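Local coordinates for protein putative glycosyltransferase (GalT1) (Streptococcus parasanguinis, PDB 4PHR) that probably transfers a sugar from a nucleotide-sugar donor, its N-terminal GT-D-fold domain, the part described here, binding UDP together with manganese, at residues 132-136 with 232-236; 9-14 with 76-81; 20-24 with 113-119. All blocks are in the same frame, centred on the assembly; numbering follows the deposited sequence.

Contact 1 (132-136 with 232-236); sequences SEAYF and EYEWY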
loop_
_atom_site.group_PDB
_atom_site.type_symbol
_atom_site.label_atom_id
_atom_site.label_comp_id
_atom_site.label_asym_id
_atom_site.label_seq_id
_atom_site.Cartn_x
_atom_site.Cartn_y
_atom_site.Cartn_z
ATOM N N SER A 132 4.494 17.361 0.891
ATOM C CA SER A 132 4.641 16.165 0.064
ATOM C C SER A 132 6.083 15.907 -0.356
ATOM O O SER A 132 6.523 14.762 -0.406
ATOM C CB SER A 132 3.725 16.225 -1.160
ATOM O OG SER A 132 2.366 16.171 -0.765
ATOM N N GLU A 133 6.826 16.969 -0.647
ATOM C CA GLU A 133 8.219 16.789 -1.034
ATOM C C GLU A 133 8.988 16.093 0.084
ATOM O O GLU A 133 9.732 15.148 -0.164
ATOM C CB GLU A 133 8.870 18.122 -1.396
ATOM C CG GLU A 133 10.341 17.996 -1.759
ATOM C CD GLU A 133 10.921 19.275 -2.332
ATOM O OE1 GLU A 133 10.265 20.332 -2.227
ATOM O OE2 GLU A 133 12.035 19.221 -2.892
ATOM N N ALA A 134 8.802 16.559 1.315
ATOM C CA ALA A 134 9.417 15.913 2.473
ATOM C C ALA A 134 8.966 14.458 2.657
ATOM O O ALA A 134 9.768 13.600 3.029
ATOM C CB ALA A 134 9.153 16.714 3.736
ATOM N N TYR A 135 7.689 14.186 2.407
ATOM C CA TYR A 135 7.185 12.819 2.526
ATOM C C TYR A 135 7.908 11.898 1.539
ATOM O O TYR A 135 8.355 10.812 1.906
ATOM C CB TYR A 135 5.671 12.749 2.281
ATOM C CG TYR A 135 4.811 13.474 3.298
ATOM C CD1 TYR A 135 5.294 13.772 4.572
ATOM C CD2 TYR A 135 3.515 13.861 2.985
ATOM C CE1 TYR A 135 4.500 14.444 5.506
ATOM C CE2 TYR A 135 2.714 14.525 3.909
ATOM C CZ TYR A 135 3.213 14.813 5.168
ATOM O OH TYR A 135 2.424 15.477 6.085
ATOM N N PHE A 136 8.025 12.329 0.285
ATOM C CA PHE A 136 8.655 11.486 -0.735
ATOM C C PHE A 136 10.146 11.320 -0.491
ATOM O O PHE A 136 10.702 10.255 -0.737
ATOM C CB PHE A 136 8.382 12.002 -2.151
ATOM C CG PHE A 136 7.009 11.661 -2.660
ATOM C CD1 PHE A 136 6.659 10.340 -2.905
ATOM C CD2 PHE A 136 6.067 12.651 -2.885
ATOM C CE1 PHE A 136 5.398 10.010 -3.370
ATOM C CE2 PHE A 136 4.805 12.334 -3.358
ATOM C CZ PHE A 136 4.467 11.011 -3.598
ATOM N N GLU A 232 0.871 8.198 -7.031
ATOM C CA GLU A 232 0.992 9.403 -6.217
ATOM C C GLU A 232 2.263 10.174 -6.578
ATOM O O GLU A 232 2.255 11.409 -6.680
ATOM C CB GLU A 232 0.958 9.038 -4.735
ATOM C CG GLU A 232 -0.429 8.574 -4.273
ATOM C CD GLU A 232 -1.263 9.704 -3.683
ATOM O OE1 GLU A 232 -0.799 10.864 -3.684
ATOM O OE2 GLU A 232 -2.388 9.431 -3.208
ATOM N N TYR A 233 3.356 9.455 -6.806
ATOM C CA TYR A 233 4.599 10.109 -7.172
ATOM C C TYR A 233 4.475 10.779 -8.540
ATOM O O TYR A 233 4.946 11.894 -8.733
ATOM C CB TYR A 233 5.771 9.123 -7.147
ATOM C CG TYR A 233 7.111 9.796 -7.305
ATOM C CD1 TYR A 233 7.568 10.701 -6.355
ATOM C CD2 TYR A 233 7.916 9.545 -8.412
ATOM C CE1 TYR A 233 8.798 11.335 -6.501
ATOM C CE2 TYR A 233 9.145 10.171 -8.562
ATOM C CZ TYR A 233 9.580 11.057 -7.599
ATOM O OH TYR A 233 10.801 11.686 -7.753
ATOM N N GLU A 234 3.837 10.106 -9.493
ATOM C CA GLU A 234 3.643 10.698 -10.819
ATOM C C GLU A 234 2.788 11.963 -10.729
ATOM O O GLU A 234 3.093 12.980 -11.350
ATOM C CB GLU A 234 2.983 9.695 -11.771
ATOM C CG GLU A 234 3.859 8.511 -12.151
ATOM C CD GLU A 234 4.652 8.740 -13.411
ATOM O OE1 GLU A 234 4.488 9.808 -14.034
ATOM O OE2 GLU A 234 5.437 7.844 -13.775
ATOM N N TRP A 235 1.715 11.906 -9.943
ATOM C CA TRP A 235 0.865 13.084 -9.769
ATOM C C TRP A 235 1.652 14.232 -9.125
ATOM O O TRP A 235 1.544 15.389 -9.538
ATOM C CB TRP A 235 -0.356 12.731 -8.921
ATOM C CG TRP A 235 -1.367 11.893 -9.627
ATOM C CD1 TRP A 235 -1.652 11.902 -10.964
ATOM C CD2 TRP A 235 -2.248 10.926 -9.037
ATOM N NE1 TRP A 235 -2.658 11.010 -11.239
ATOM C CE2 TRP A 235 -3.036 10.392 -10.075
ATOM C CE3 TRP A 235 -2.439 10.452 -7.733
ATOM C CZ2 TRP A 235 -3.999 9.412 -9.852
ATOM C CZ3 TRP A 235 -3.402 9.478 -7.512
ATOM C CH2 TRP A 235 -4.172 8.971 -8.569
ATOM N N TYR A 236 2.446 13.899 -8.113
ATOM C CA TYR A 236 3.294 14.872 -7.437
ATOM C C TYR A 236 4.297 15.529 -8.403
ATOM O O TYR A 236 4.470 16.754 -8.401
ATOM C CB TYR A 236 4.010 14.209 -6.254
ATOM C CG TYR A 236 5.246 14.924 -5.774
ATOM C CD1 TYR A 236 6.513 14.482 -6.138
ATOM C CD2 TYR A 236 5.151 16.045 -4.956
ATOM C CE1 TYR A 236 7.649 15.137 -5.704
ATOM C CE2 TYR A 236 6.284 16.707 -4.517
ATOM C CZ TYR A 236 7.530 16.247 -4.894
ATOM O OH TYR A 236 8.661 16.897 -4.457
#
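This is a helix-to-helix contact held by an aromatic cluster: the start of helix 132-140 faces helix 229-238, near the UDP site of the GT-D domain. The two segments run at 139° to each other, and their axes come no closer than 11.5 Å, a wide spacing that large rings fill. Phe136 is at the centre of the cluster. Its CA-to-CB bond points toward the other helix, and its ring packs against both Tyr233 and Tyr236, which lie one helical turn apart. Tyr233 turns its edge to the face of Phe136 in a T-shaped pair, centroids 5.1 Å apart and planes at 67°, with Phe136 CD1 3.6 Å from Tyr233 CD1. The Tyr236 ring meets Phe136 obliquely, at 4.8 Å between centroids and 36° between planes, while Phe136 CE2 lies 3.5 Å from Tyr236 CB. Tyr236 also reaches back along the first helix: its CD2 is 4.1 Å from Ser132 CB, and its OH is 3.3 Å from Glu133 CB. No hydrogen bond joins the segments, so the interface, 276 Å² in all, rests on ring and van der Waals contacts. Several polar ends have partners outside the two segments: Tyr233 OH bonds to Asp163, Ser132 OG to the Pro122 carbonyl, and Glu232 forms a salt bridge with Arg121. The Glu232 side chain lies about 7 Å from UDP. The arrangement is an aromatic cluster between two helices of the GT-D domain, one of which carries Glu232, the salt-bridge partner of the UDP-binding Arg121.

Contact 2 (9-14 with 76-81); sequences LSEIKV and LPDVFS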
loop_
_atom_site.group_PDB
_atom_site.type_symbol
_atom_site.label_atom_id
_atom_site.label_comp_id
_atom_site.label_asym_id
_atom_site.label_seq_id
_atom_site.Cartn_x
_atom_site.Cartn_y
_atom_site.Cartn_z
ATOM N N LEU A 9 -14.753 6.979 17.310
ATOM C CA LEU A 9 -13.737 6.406 16.433
ATOM C C LEU A 9 -12.414 7.171 16.497
ATOM O O LEU A 9 -11.371 6.650 16.112
ATOM C CB LEU A 9 -14.258 6.319 14.995
ATOM C CG LEU A 9 -15.298 5.218 14.775
ATOM C CD1 LEU A 9 -16.063 5.450 13.492
ATOM C CD2 LEU A 9 -14.626 3.853 14.778
ATOM N N SER A 10 -12.451 8.406 16.992
ATOM C CA SER A 10 -11.226 9.192 17.112
ATOM C C SER A 10 -10.329 8.677 18.237
ATOM O O SER A 10 -9.228 9.184 18.445
ATOM C CB SER A 10 -11.524 10.690 17.258
ATOM O OG SER A 10 -12.060 11.002 18.530
ATOM N N GLU A 11 -10.793 7.659 18.956
ATOM C CA GLU A 11 -9.944 6.953 19.909
ATOM C C GLU A 11 -8.867 6.131 19.201
ATOM O O GLU A 11 -7.842 5.788 19.798
ATOM C CB GLU A 11 -10.794 6.059 20.815
ATOM C CG GLU A 11 -10.037 5.447 21.982
ATOM C CD GLU A 11 -10.961 4.870 23.041
ATOM O OE1 GLU A 11 -10.489 4.623 24.175
ATOM O OE2 GLU A 11 -12.158 4.661 22.743
ATOM N N ILE A 12 -9.092 5.810 17.931
ATOM C CA ILE A 12 -8.088 5.079 17.163
ATOM C C ILE A 12 -6.912 6.014 16.890
ATOM O O ILE A 12 -7.090 7.151 16.435
ATOM C CB ILE A 12 -8.662 4.508 15.845
ATOM C CG1 ILE A 12 -9.749 3.470 16.142
ATOM C CG2 ILE A 12 -7.554 3.864 15.016
ATOM C CD1 ILE A 12 -10.543 3.025 14.916
ATOM N N LYS A 13 -5.710 5.538 17.178
ATOM C CA LYS A 13 -4.530 6.378 17.089
ATOM C C LYS A 13 -3.605 5.918 15.978
ATOM O O LYS A 13 -3.021 4.839 16.043
ATOM C CB LYS A 13 -3.790 6.385 18.427
ATOM C CG LYS A 13 -4.587 7.078 19.523
ATOM C CD LYS A 13 -3.965 6.908 20.898
ATOM C CE LYS A 13 -4.205 5.506 21.438
ATOM N NZ LYS A 13 -5.665 5.200 21.567
ATOM N N VAL A 14 -3.477 6.757 14.956
ATOM C CA VAL A 14 -2.632 6.462 13.812
ATOM C C VAL A 14 -1.431 7.406 13.807
ATOM O O VAL A 14 -1.585 8.613 14.008
ATOM C CB VAL A 14 -3.430 6.649 12.504
ATOM C CG1 VAL A 14 -2.525 6.533 11.288
ATOM C CG2 VAL A 14 -4.575 5.646 12.429
ATOM N N LEU A 76 -3.547 1.683 9.399
ATOM C CA LEU A 76 -4.943 1.981 9.084
ATOM C C LEU A 76 -5.035 3.327 8.378
ATOM O O LEU A 76 -4.106 4.132 8.442
ATOM C CB LEU A 76 -5.751 2.086 10.373
ATOM C CG LEU A 76 -6.421 0.823 10.906
ATOM C CD1 LEU A 76 -5.632 -0.426 10.650
ATOM C CD2 LEU A 76 -6.750 0.997 12.397
ATOM N N PRO A 77 -6.163 3.593 7.709
ATOM C CA PRO A 77 -6.324 4.920 7.114
ATOM C C PRO A 77 -6.223 6.015 8.179
ATOM O O PRO A 77 -6.793 5.892 9.262
ATOM C CB PRO A 77 -7.735 4.856 6.503
ATOM C CG PRO A 77 -7.998 3.369 6.284
ATOM C CD PRO A 77 -7.335 2.730 7.478
ATOM N N ASP A 78 -5.512 7.090 7.868
ATOM C CA ASP A 78 -5.255 8.129 8.859
ATOM C C ASP A 78 -6.374 9.160 8.774
ATOM O O ASP A 78 -6.185 10.261 8.263
ATOM C CB ASP A 78 -3.872 8.751 8.615
ATOM C CG ASP A 78 -3.487 9.769 9.664
ATOM O OD1 ASP A 78 -4.238 9.949 10.644
ATOM O OD2 ASP A 78 -2.412 10.387 9.505
ATOM N N VAL A 79 -7.549 8.783 9.268
ATOM C CA VAL A 79 -8.766 9.555 9.034
ATOM C C VAL A 79 -9.597 9.739 10.296
ATOM O O VAL A 79 -10.695 10.301 10.252
ATOM C CB VAL A 79 -9.654 8.887 7.961
ATOM C CG1 VAL A 79 -8.920 8.797 6.633
ATOM C CG2 VAL A 79 -10.112 7.513 8.417
ATOM N N PHE A 80 -9.069 9.268 11.418
ATOM C CA PHE A 80 -9.827 9.264 12.664
ATOM C C PHE A 80 -9.640 10.538 13.473
ATOM O O PHE A 80 -10.473 10.877 14.312
ATOM C CB PHE A 80 -9.496 8.002 13.461
ATOM C CG PHE A 80 -9.813 6.750 12.704
ATOM C CD1 PHE A 80 -11.131 6.365 12.511
ATOM C CD2 PHE A 80 -8.805 5.987 12.150
ATOM C CE1 PHE A 80 -11.433 5.232 11.795
ATOM C CE2 PHE A 80 -9.105 4.849 11.425
ATOM C CZ PHE A 80 -10.418 4.473 11.250
ATOM N N SER A 81 -8.557 11.251 13.196
ATOM C CA SER A 81 -8.349 12.589 13.735
ATOM C C SER A 81 -7.785 13.479 12.634
ATOM O O SER A 81 -7.175 12.995 11.677
ATOM C CB SER A 81 -7.391 12.551 14.926
ATOM O OG SER A 81 -8.009 11.952 16.057
HETATM O O HOH W 1 -6.587 9.964 16.831
HETATM O O HOH W 2 -3.057 10.766 13.033
#
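Two irregular segments meet here without a direct hydrogen bond, yet water joins them at two places. Water 1 donates to Ile12 O (2.9 Å) and lies 2.6 Å from Ser81 OG, with which it also hydrogen-bonds; water 2 donates to both Val14 O and Asp78 OD1, each at 2.8 Å. Between the segments the contact is largely apolar and centres on Phe80. Ile12 CD1 sits 3.9 Å from the centroid of the Phe80 ring and 12° off its normal, a CH-pi contact over the face, whereas Val14 CG2 approaches the ring edge, 4.3 Å from Phe80 CD2. A type I turn from Leu9 to Ile12 is closed by Ile12 N to Leu9 O at 3.0 Å; within it Ser10 CA lies 3.4 Å from Phe80 O, a CA-H...O contact. Asp78 centres an inverse gamma turn, and Val14 CG1 packs on its CB at 3.7 Å; the carboxylate also forms a salt bridge with Arg85. The loop between helices 2-9 and 17-27 thus packs beside the chain leaving strand 72-76; Lys13 bonds through its backbone to Tyr114, just before strand 115-116, and Phe80 meets Phe98 of helix 88-100 and Tyr105 of helix 102-108.

Contact 3 (20-24 with 113-119); sequences SLKYI and FYGSTFI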
loop_
_atom_site.group_PDB
_atom_site.type_symbol
_atom_site.label_atom_id
_atom_site.label_comp_id
_atom_site.label_asym_id
_atom_site.label_seq_id
_atom_site.Cartn_x
_atom_site.Cartn_y
_atom_site.Cartn_z
ATOM N N SER A 20 5.182 7.530 10.870
ATOM C CA SER A 20 5.210 6.125 10.459
ATOM C C SER A 20 6.549 5.771 9.838
ATOM O O SER A 20 7.118 4.718 10.119
ATOM C CB SER A 20 4.089 5.812 9.463
ATOM O OG SER A 20 2.858 5.687 10.140
ATOM N N LEU A 21 7.049 6.659 8.994
ATOM C CA LEU A 21 8.322 6.415 8.328
ATOM C C LEU A 21 9.483 6.369 9.323
ATOM O O LEU A 21 10.397 5.552 9.184
ATOM C CB LEU A 21 8.561 7.460 7.241
ATOM C CG LEU A 21 7.648 7.266 6.023
ATOM C CD1 LEU A 21 7.686 8.481 5.101
ATOM C CD2 LEU A 21 8.003 5.983 5.257
ATOM N N LYS A 22 9.446 7.232 10.339
ATOM C CA LYS A 22 10.495 7.222 11.358
ATOM C C LYS A 22 10.476 5.893 12.096
ATOM O O LYS A 22 11.521 5.320 12.399
ATOM C CB LYS A 22 10.317 8.374 12.352
ATOM C CG LYS A 22 10.623 9.739 11.771
ATOM C CD LYS A 22 10.140 10.847 12.692
ATOM C CE LYS A 22 10.469 12.214 12.125
ATOM N NZ LYS A 22 9.624 13.281 12.735
ATOM N N TYR A 23 9.272 5.408 12.376
ATOM C CA TYR A 23 9.097 4.120 13.027
ATOM C C TYR A 23 9.691 2.984 12.192
ATOM O O TYR A 23 10.419 2.139 12.701
ATOM C CB TYR A 23 7.610 3.868 13.279
ATOM C CG TYR A 23 7.298 2.579 14.000
ATOM C CD1 TYR A 23 7.433 1.351 13.366
ATOM C CD2 TYR A 23 6.843 2.592 15.310
ATOM C CE1 TYR A 23 7.134 0.175 14.015
ATOM C CE2 TYR A 23 6.545 1.424 15.972
ATOM C CZ TYR A 23 6.692 0.217 15.326
ATOM O OH TYR A 23 6.390 -0.951 15.981
ATOM N N ILE A 24 9.348 2.953 10.908
ATOM C CA ILE A 24 9.809 1.888 10.024
ATOM C C ILE A 24 11.336 1.844 9.956
ATOM O O ILE A 24 11.938 0.774 10.035
ATOM C CB ILE A 24 9.209 2.036 8.603
ATOM C CG1 ILE A 24 7.680 1.934 8.659
ATOM C CG2 ILE A 24 9.796 0.988 7.664
ATOM C CD1 ILE A 24 6.958 2.563 7.464
ATOM N N PHE A 113 -1.500 1.677 18.998
ATOM C CA PHE A 113 -1.255 2.575 17.874
ATOM C C PHE A 113 -1.207 1.793 16.576
ATOM O O PHE A 113 -0.974 0.584 16.579
ATOM C CB PHE A 113 0.061 3.335 18.053
ATOM C CG PHE A 113 1.280 2.461 17.964
ATOM C CD1 PHE A 113 1.802 1.858 19.099
ATOM C CD2 PHE A 113 1.906 2.242 16.745
ATOM C CE1 PHE A 113 2.923 1.051 19.016
ATOM C CE2 PHE A 113 3.029 1.439 16.659
ATOM C CZ PHE A 113 3.537 0.839 17.795
ATOM N N TYR A 114 -1.432 2.500 15.473
ATOM C CA TYR A 114 -1.290 1.945 14.131
ATOM C C TYR A 114 -0.421 2.874 13.316
ATOM O O TYR A 114 -0.335 4.058 13.624
ATOM C CB TYR A 114 -2.664 1.817 13.461
ATOM C CG TYR A 114 -3.552 0.798 14.138
ATOM C CD1 TYR A 114 -4.401 1.167 15.173
ATOM C CD2 TYR A 114 -3.522 -0.540 13.754
ATOM C CE1 TYR A 114 -5.208 0.231 15.805
ATOM C CE2 TYR A 114 -4.325 -1.479 14.369
ATOM C CZ TYR A 114 -5.164 -1.089 15.400
ATOM O OH TYR A 114 -5.966 -2.011 16.027
ATOM N N GLY A 115 0.228 2.345 12.281
ATOM C CA GLY A 115 0.875 3.193 11.299
ATOM C C GLY A 115 -0.163 3.739 10.332
ATOM O O GLY A 115 -1.338 3.385 10.420
ATOM N N SER A 116 0.270 4.587 9.401
ATOM C CA SER A 116 -0.632 5.168 8.416
ATOM C C SER A 116 -0.658 4.424 7.088
ATOM O O SER A 116 0.364 4.273 6.425
ATOM C CB SER A 116 -0.242 6.615 8.129
ATOM O OG SER A 116 -1.099 7.165 7.139
ATOM N N THR A 117 -1.848 4.004 6.679
ATOM C CA THR A 117 -2.060 3.410 5.366
ATOM C C THR A 117 -1.691 4.399 4.264
ATOM O O THR A 117 -1.381 4.001 3.129
ATOM C CB THR A 117 -3.512 2.933 5.273
ATOM O OG1 THR A 117 -3.632 1.800 6.125
ATOM C CG2 THR A 117 -3.958 2.558 3.849
ATOM N N PHE A 118 -1.698 5.689 4.594
ATOM C CA PHE A 118 -1.381 6.722 3.612
ATOM C C PHE A 118 0.120 6.945 3.389
ATOM O O PHE A 118 0.507 7.890 2.706
ATOM C CB PHE A 118 -2.097 8.041 3.940
ATOM C CG PHE A 118 -3.595 7.922 4.010
ATOM C CD1 PHE A 118 -4.267 6.886 3.375
ATOM C CD2 PHE A 118 -4.336 8.861 4.718
ATOM C CE1 PHE A 118 -5.651 6.785 3.448
ATOM C CE2 PHE A 118 -5.719 8.772 4.793
ATOM C CZ PHE A 118 -6.380 7.739 4.149
ATOM N N ILE A 119 0.982 6.086 3.929
ATOM C CA ILE A 119 2.385 6.172 3.514
ATOM C C ILE A 119 2.522 5.951 2.002
ATOM O O ILE A 119 3.498 6.398 1.394
ATOM C CB ILE A 119 3.351 5.232 4.292
ATOM C CG1 ILE A 119 2.983 3.764 4.115
ATOM C CG2 ILE A 119 3.426 5.609 5.767
ATOM C CD1 ILE A 119 4.105 2.823 4.504
#
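Helix 17-27 packs here against strand 115-116, an outer strand of the three-stranded parallel sheet in the GT-D domain, and the 3-10 turn that follows it. One direct hydrogen bond joins the segments: Ser116 N donates to Ser20 OG. Ser20 OG also hydrogen-bonds with Leu15 O, tying the strand to the residues leading into the helix. Beside this bond, Gly115 CA lies 3.4 Å from Ser20 OG. The apolar contacts fall at the two ends of 113-119. Tyr23 and Phe113 meet obliquely, centroids 5.6 Å apart and planes at 56°, while Tyr23 OH bonds to Asp69 O. Ile119 packs against the helix through CG2, 3.8 Å from Ser20 CB, and CD1, 4.1 Å from Ile24 CD1; it also touches Arg33, a UDP-binding residue. Within 113-119 the chain leaves the strand through an ST turn, in which Phe118 N donates to Ser116 OG at 3.0 Å.

Contacts 2 and 3 interlock, their segments alternating along the chain and their centres 12 Å apart. Strands 72-76 and 115-116 pair in the parallel sheet, and just past the end Thr117 N probably bonds to Leu76 O (2.9 Å), as Tyr114 N does to Lys13 O (2.9 Å). Contact 1 comes later in sequence and touches contact 3 by packing, Tyr135 O lying 4.0 Å from Leu21 CD1, whereas its nearest atoms to contact 2 are about 8 Å away. The side chains of Glu232, Pro77 and Ile119 are about 7, 8 and 8 Å from UDP. Contacts 1 and 3 each place a side chain by a UDP-binding arginine, Glu232 by Arg121 and Ile119 by Arg33; contact 2 lies farther off.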